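Local coordinates for protein GH26C (PDB 6Q78) that probably hydrolyses internal beta-1,4-mannosidic linkages of mannans as a family 26 glycoside hydrolase, at residues Q178-I186 with W234-Y245. Residues are numbered along the deposited sequence; the frame is centred on the assembly and turned at random.
Sequences QRENALKSI and WWGQSFCTIEEY
L183 N and K184 N, at a kink in helix 176-186 where both amides have lost their bonds to the preceding turn, reach the carbonyls of W234 and F239 through water; no direct hydrogen bond joins 178-186 to 234-245. Water 1 accepts from L183 N (3.0 Å) and lies within hydrogen-bonding reach of both R179 O and W234 O; a second water accepts from K184 N beside F239 O, and a third links K184 NZ to E180 O and F239 O. Both segments belong to the TIM-barrel fold of family 26, where helix 176-186 packs on the loop leading into helix 242-259. The remaining contact is largely between apolar side chains round W234 and L183. W235 CE3 lies over the centre of one face of the W234 indole, A182 CB is 3.6 Å from W234 CE3, and I186 CD1 meets the ring edge. L183, its CG anti to the backbone N (chi1 -175°), sends CD1 to C240 SG (3.7 Å) and CD2 to E244 CB. A capping box starts helix 242-259: T241 N donates to E244 OE1 (165° at the hydrogen), and E244 N returns a bond to T241 OG1. Replacing E244 with alanine removes the carboxylate, which would probably leave T241 N without its side-chain acceptor and K184 CG and CE without the group they pack against. The lysine chain runs obliquely past that carboxylate, K184 CG standing 3.5 Å from E244 OE2.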
# COMPACT_ATOMS: atom_id res chain seq x y z
N GLN A 178 6.44 -10.67 24.06
CA GLN A 178 6.77 -10.08 22.76
C GLN A 178 5.72 -9.05 22.33
O GLN A 178 6.05 -7.94 21.90
CB GLN A 178 6.92 -11.19 21.72
CG GLN A 178 8.18 -11.99 21.95
CD GLN A 178 8.18 -13.35 21.31
OE1 GLN A 178 7.21 -13.76 20.70
NE2 GLN A 178 9.29 -14.07 21.47
N ARG A 179 4.44 -9.43 22.41
CA ARG A 179 3.35 -8.51 22.07
C ARG A 179 3.51 -7.18 22.79
O ARG A 179 3.37 -6.11 22.19
CB ARG A 179 2.03 -9.11 22.54
CG ARG A 179 1.57 -10.33 21.79
CD ARG A 179 0.09 -10.57 22.02
NE ARG A 179 -0.22 -11.11 23.33
CZ ARG A 179 -0.31 -12.41 23.58
NH1 ARG A 179 -0.09 -13.31 22.63
NH2 ARG A 179 -0.60 -12.80 24.81
N GLU A 180 3.76 -7.24 24.10
CA GLU A 180 3.72 -6.05 24.94
C GLU A 180 4.98 -5.21 24.85
O GLU A 180 4.96 -4.05 25.25
CB GLU A 180 3.40 -6.46 26.38
CG GLU A 180 1.97 -6.98 26.49
CD GLU A 180 1.56 -7.38 27.90
OE1 GLU A 180 2.36 -7.19 28.85
OE2 GLU A 180 0.43 -7.91 28.04
N ASN A 181 6.06 -5.75 24.29
CA ASN A 181 7.33 -5.03 24.31
C ASN A 181 8.01 -4.87 22.97
O ASN A 181 9.01 -4.14 22.90
CB ASN A 181 8.31 -5.72 25.28
CG ASN A 181 7.84 -5.65 26.71
OD1 ASN A 181 8.08 -4.66 27.39
ND2 ASN A 181 7.10 -6.68 27.15
N ALA A 182 7.51 -5.48 21.89
CA ALA A 182 8.21 -5.41 20.61
C ALA A 182 8.40 -3.98 20.14
O ALA A 182 9.51 -3.59 19.77
CB ALA A 182 7.48 -6.27 19.58
N LEU A 183 7.31 -3.19 20.09
CA LEU A 183 7.42 -1.84 19.54
C LEU A 183 8.26 -0.96 20.46
O LEU A 183 9.17 -0.26 20.01
CB LEU A 183 6.03 -1.21 19.30
CG LEU A 183 6.11 0.16 18.59
CD1 LEU A 183 4.90 0.42 17.67
CD2 LEU A 183 6.20 1.29 19.58
N LYS A 184 7.99 -1.02 21.76
CA LYS A 184 8.82 -0.25 22.69
C LYS A 184 10.30 -0.56 22.50
O LYS A 184 11.15 0.34 22.62
CB LYS A 184 8.39 -0.52 24.14
CG LYS A 184 6.97 -0.02 24.47
CD LYS A 184 6.41 -0.66 25.75
CE LYS A 184 4.94 -0.30 25.94
NZ LYS A 184 4.38 -1.00 27.12
N SER A 185 10.64 -1.83 22.19
CA SER A 185 12.04 -2.22 22.12
C SER A 185 12.76 -1.66 20.90
O SER A 185 14.00 -1.72 20.86
CB SER A 185 12.19 -3.75 22.17
OG SER A 185 11.91 -4.31 20.88
N ILE A 186 12.04 -1.17 19.88
CA ILE A 186 12.72 -0.65 18.69
C ILE A 186 12.85 0.86 18.69
O ILE A 186 13.50 1.41 17.79
CB ILE A 186 12.14 -1.19 17.38
CG1 ILE A 186 10.70 -0.72 17.20
CG2 ILE A 186 12.33 -2.68 17.29
CD1 ILE A 186 10.13 -0.99 15.78
N TRP A 234 1.87 -6.36 16.19
CA TRP A 234 2.49 -5.92 17.44
C TRP A 234 2.68 -4.41 17.50
O TRP A 234 2.93 -3.87 18.59
CB TRP A 234 3.80 -6.69 17.69
CG TRP A 234 4.77 -6.68 16.56
CD1 TRP A 234 4.90 -7.64 15.57
CD2 TRP A 234 5.76 -5.67 16.27
NE1 TRP A 234 5.91 -7.29 14.70
CE2 TRP A 234 6.44 -6.08 15.09
CE3 TRP A 234 6.10 -4.45 16.85
CZ2 TRP A 234 7.48 -5.35 14.51
CZ3 TRP A 234 7.13 -3.70 16.28
CH2 TRP A 234 7.80 -4.15 15.09
N TRP A 235 2.53 -3.70 16.38
CA TRP A 235 2.48 -2.25 16.40
C TRP A 235 1.06 -1.73 16.62
O TRP A 235 0.82 -0.53 16.47
CB TRP A 235 3.09 -1.68 15.11
CG TRP A 235 2.53 -2.26 13.86
CD1 TRP A 235 1.41 -1.83 13.17
CD2 TRP A 235 3.08 -3.34 13.08
NE1 TRP A 235 1.22 -2.62 12.04
CE2 TRP A 235 2.24 -3.52 11.94
CE3 TRP A 235 4.20 -4.16 13.23
CZ2 TRP A 235 2.48 -4.51 10.97
CZ3 TRP A 235 4.45 -5.15 12.28
CH2 TRP A 235 3.59 -5.33 11.15
N GLY A 236 0.12 -2.60 16.99
CA GLY A 236 -1.26 -2.22 17.21
C GLY A 236 -1.49 -1.46 18.51
O GLY A 236 -0.66 -1.36 19.41
N GLN A 237 -2.70 -0.89 18.60
CA GLN A 237 -2.95 0.16 19.58
C GLN A 237 -2.97 -0.33 21.01
O GLN A 237 -2.77 0.49 21.92
CB GLN A 237 -4.26 0.88 19.24
CG GLN A 237 -5.47 0.01 19.18
CD GLN A 237 -6.27 0.05 20.49
OE1 GLN A 237 -6.25 1.05 21.22
NE2 GLN A 237 -6.97 -1.04 20.80
N SER A 238 -3.23 -1.62 21.25
CA SER A 238 -3.23 -2.16 22.60
C SER A 238 -1.83 -2.33 23.15
O SER A 238 -1.67 -2.53 24.37
CB SER A 238 -3.89 -3.54 22.62
OG SER A 238 -5.20 -3.50 22.08
N PHE A 239 -0.82 -2.26 22.30
CA PHE A 239 0.54 -2.61 22.67
C PHE A 239 1.46 -1.42 22.76
O PHE A 239 2.61 -1.58 23.19
CB PHE A 239 1.10 -3.60 21.63
CG PHE A 239 0.17 -4.72 21.37
CD1 PHE A 239 -0.19 -5.58 22.41
CD2 PHE A 239 -0.42 -4.88 20.12
CE1 PHE A 239 -1.10 -6.59 22.20
CE2 PHE A 239 -1.31 -5.91 19.92
CZ PHE A 239 -1.65 -6.75 20.94
N CYS A 240 1.00 -0.22 22.42
CA CYS A 240 1.85 0.96 22.49
C CYS A 240 0.97 2.19 22.67
O CYS A 240 -0.22 2.18 22.32
CB CYS A 240 2.75 1.11 21.24
SG CYS A 240 1.85 1.22 19.67
N THR A 241 1.55 3.24 23.24
CA THR A 241 0.84 4.50 23.34
C THR A 241 0.85 5.24 22.00
O THR A 241 1.61 4.94 21.09
CB THR A 241 1.50 5.38 24.39
OG1 THR A 241 2.79 5.80 23.92
CG2 THR A 241 1.64 4.66 25.75
N ILE A 242 -0.04 6.23 21.91
CA ILE A 242 -0.06 7.16 20.78
C ILE A 242 1.31 7.77 20.57
O ILE A 242 1.83 7.81 19.45
CB ILE A 242 -1.11 8.25 21.03
CG1 ILE A 242 -2.52 7.64 20.91
CG2 ILE A 242 -0.87 9.45 20.10
CD1 ILE A 242 -3.62 8.55 21.48
N GLU A 243 1.92 8.25 21.65
CA GLU A 243 3.22 8.90 21.54
C GLU A 243 4.28 7.93 21.03
O GLU A 243 5.15 8.32 20.24
CB GLU A 243 3.61 9.51 22.89
CG GLU A 243 2.69 10.70 23.31
CD GLU A 243 1.41 10.30 24.07
OE1 GLU A 243 0.71 11.24 24.50
OE2 GLU A 243 1.09 9.10 24.25
N GLU A 244 4.23 6.67 21.48
CA GLU A 244 5.21 5.69 21.00
C GLU A 244 5.03 5.41 19.51
O GLU A 244 6.03 5.33 18.78
CB GLU A 244 5.10 4.40 21.81
CG GLU A 244 5.75 4.49 23.22
CD GLU A 244 5.34 3.38 24.18
OE1 GLU A 244 4.38 2.64 23.91
OE2 GLU A 244 5.99 3.26 25.26
N TYR A 245 3.79 5.24 19.05
CA TYR A 245 3.59 4.98 17.62
C TYR A 245 4.09 6.15 16.79
O TYR A 245 4.78 5.96 15.78
CB TYR A 245 2.10 4.70 17.34
CG TYR A 245 1.87 4.32 15.92
CD1 TYR A 245 1.99 2.98 15.51
CD2 TYR A 245 1.58 5.29 14.95
CE1 TYR A 245 1.83 2.63 14.17
CE2 TYR A 245 1.41 4.94 13.61
CZ TYR A 245 1.51 3.61 13.24
OH TYR A 245 1.34 3.28 11.91
O HOH W 1 4.59 -4.30 20.71
O HOH W 2 5.52 -2.40 22.65
O HOH W 3 2.55 -2.85 25.98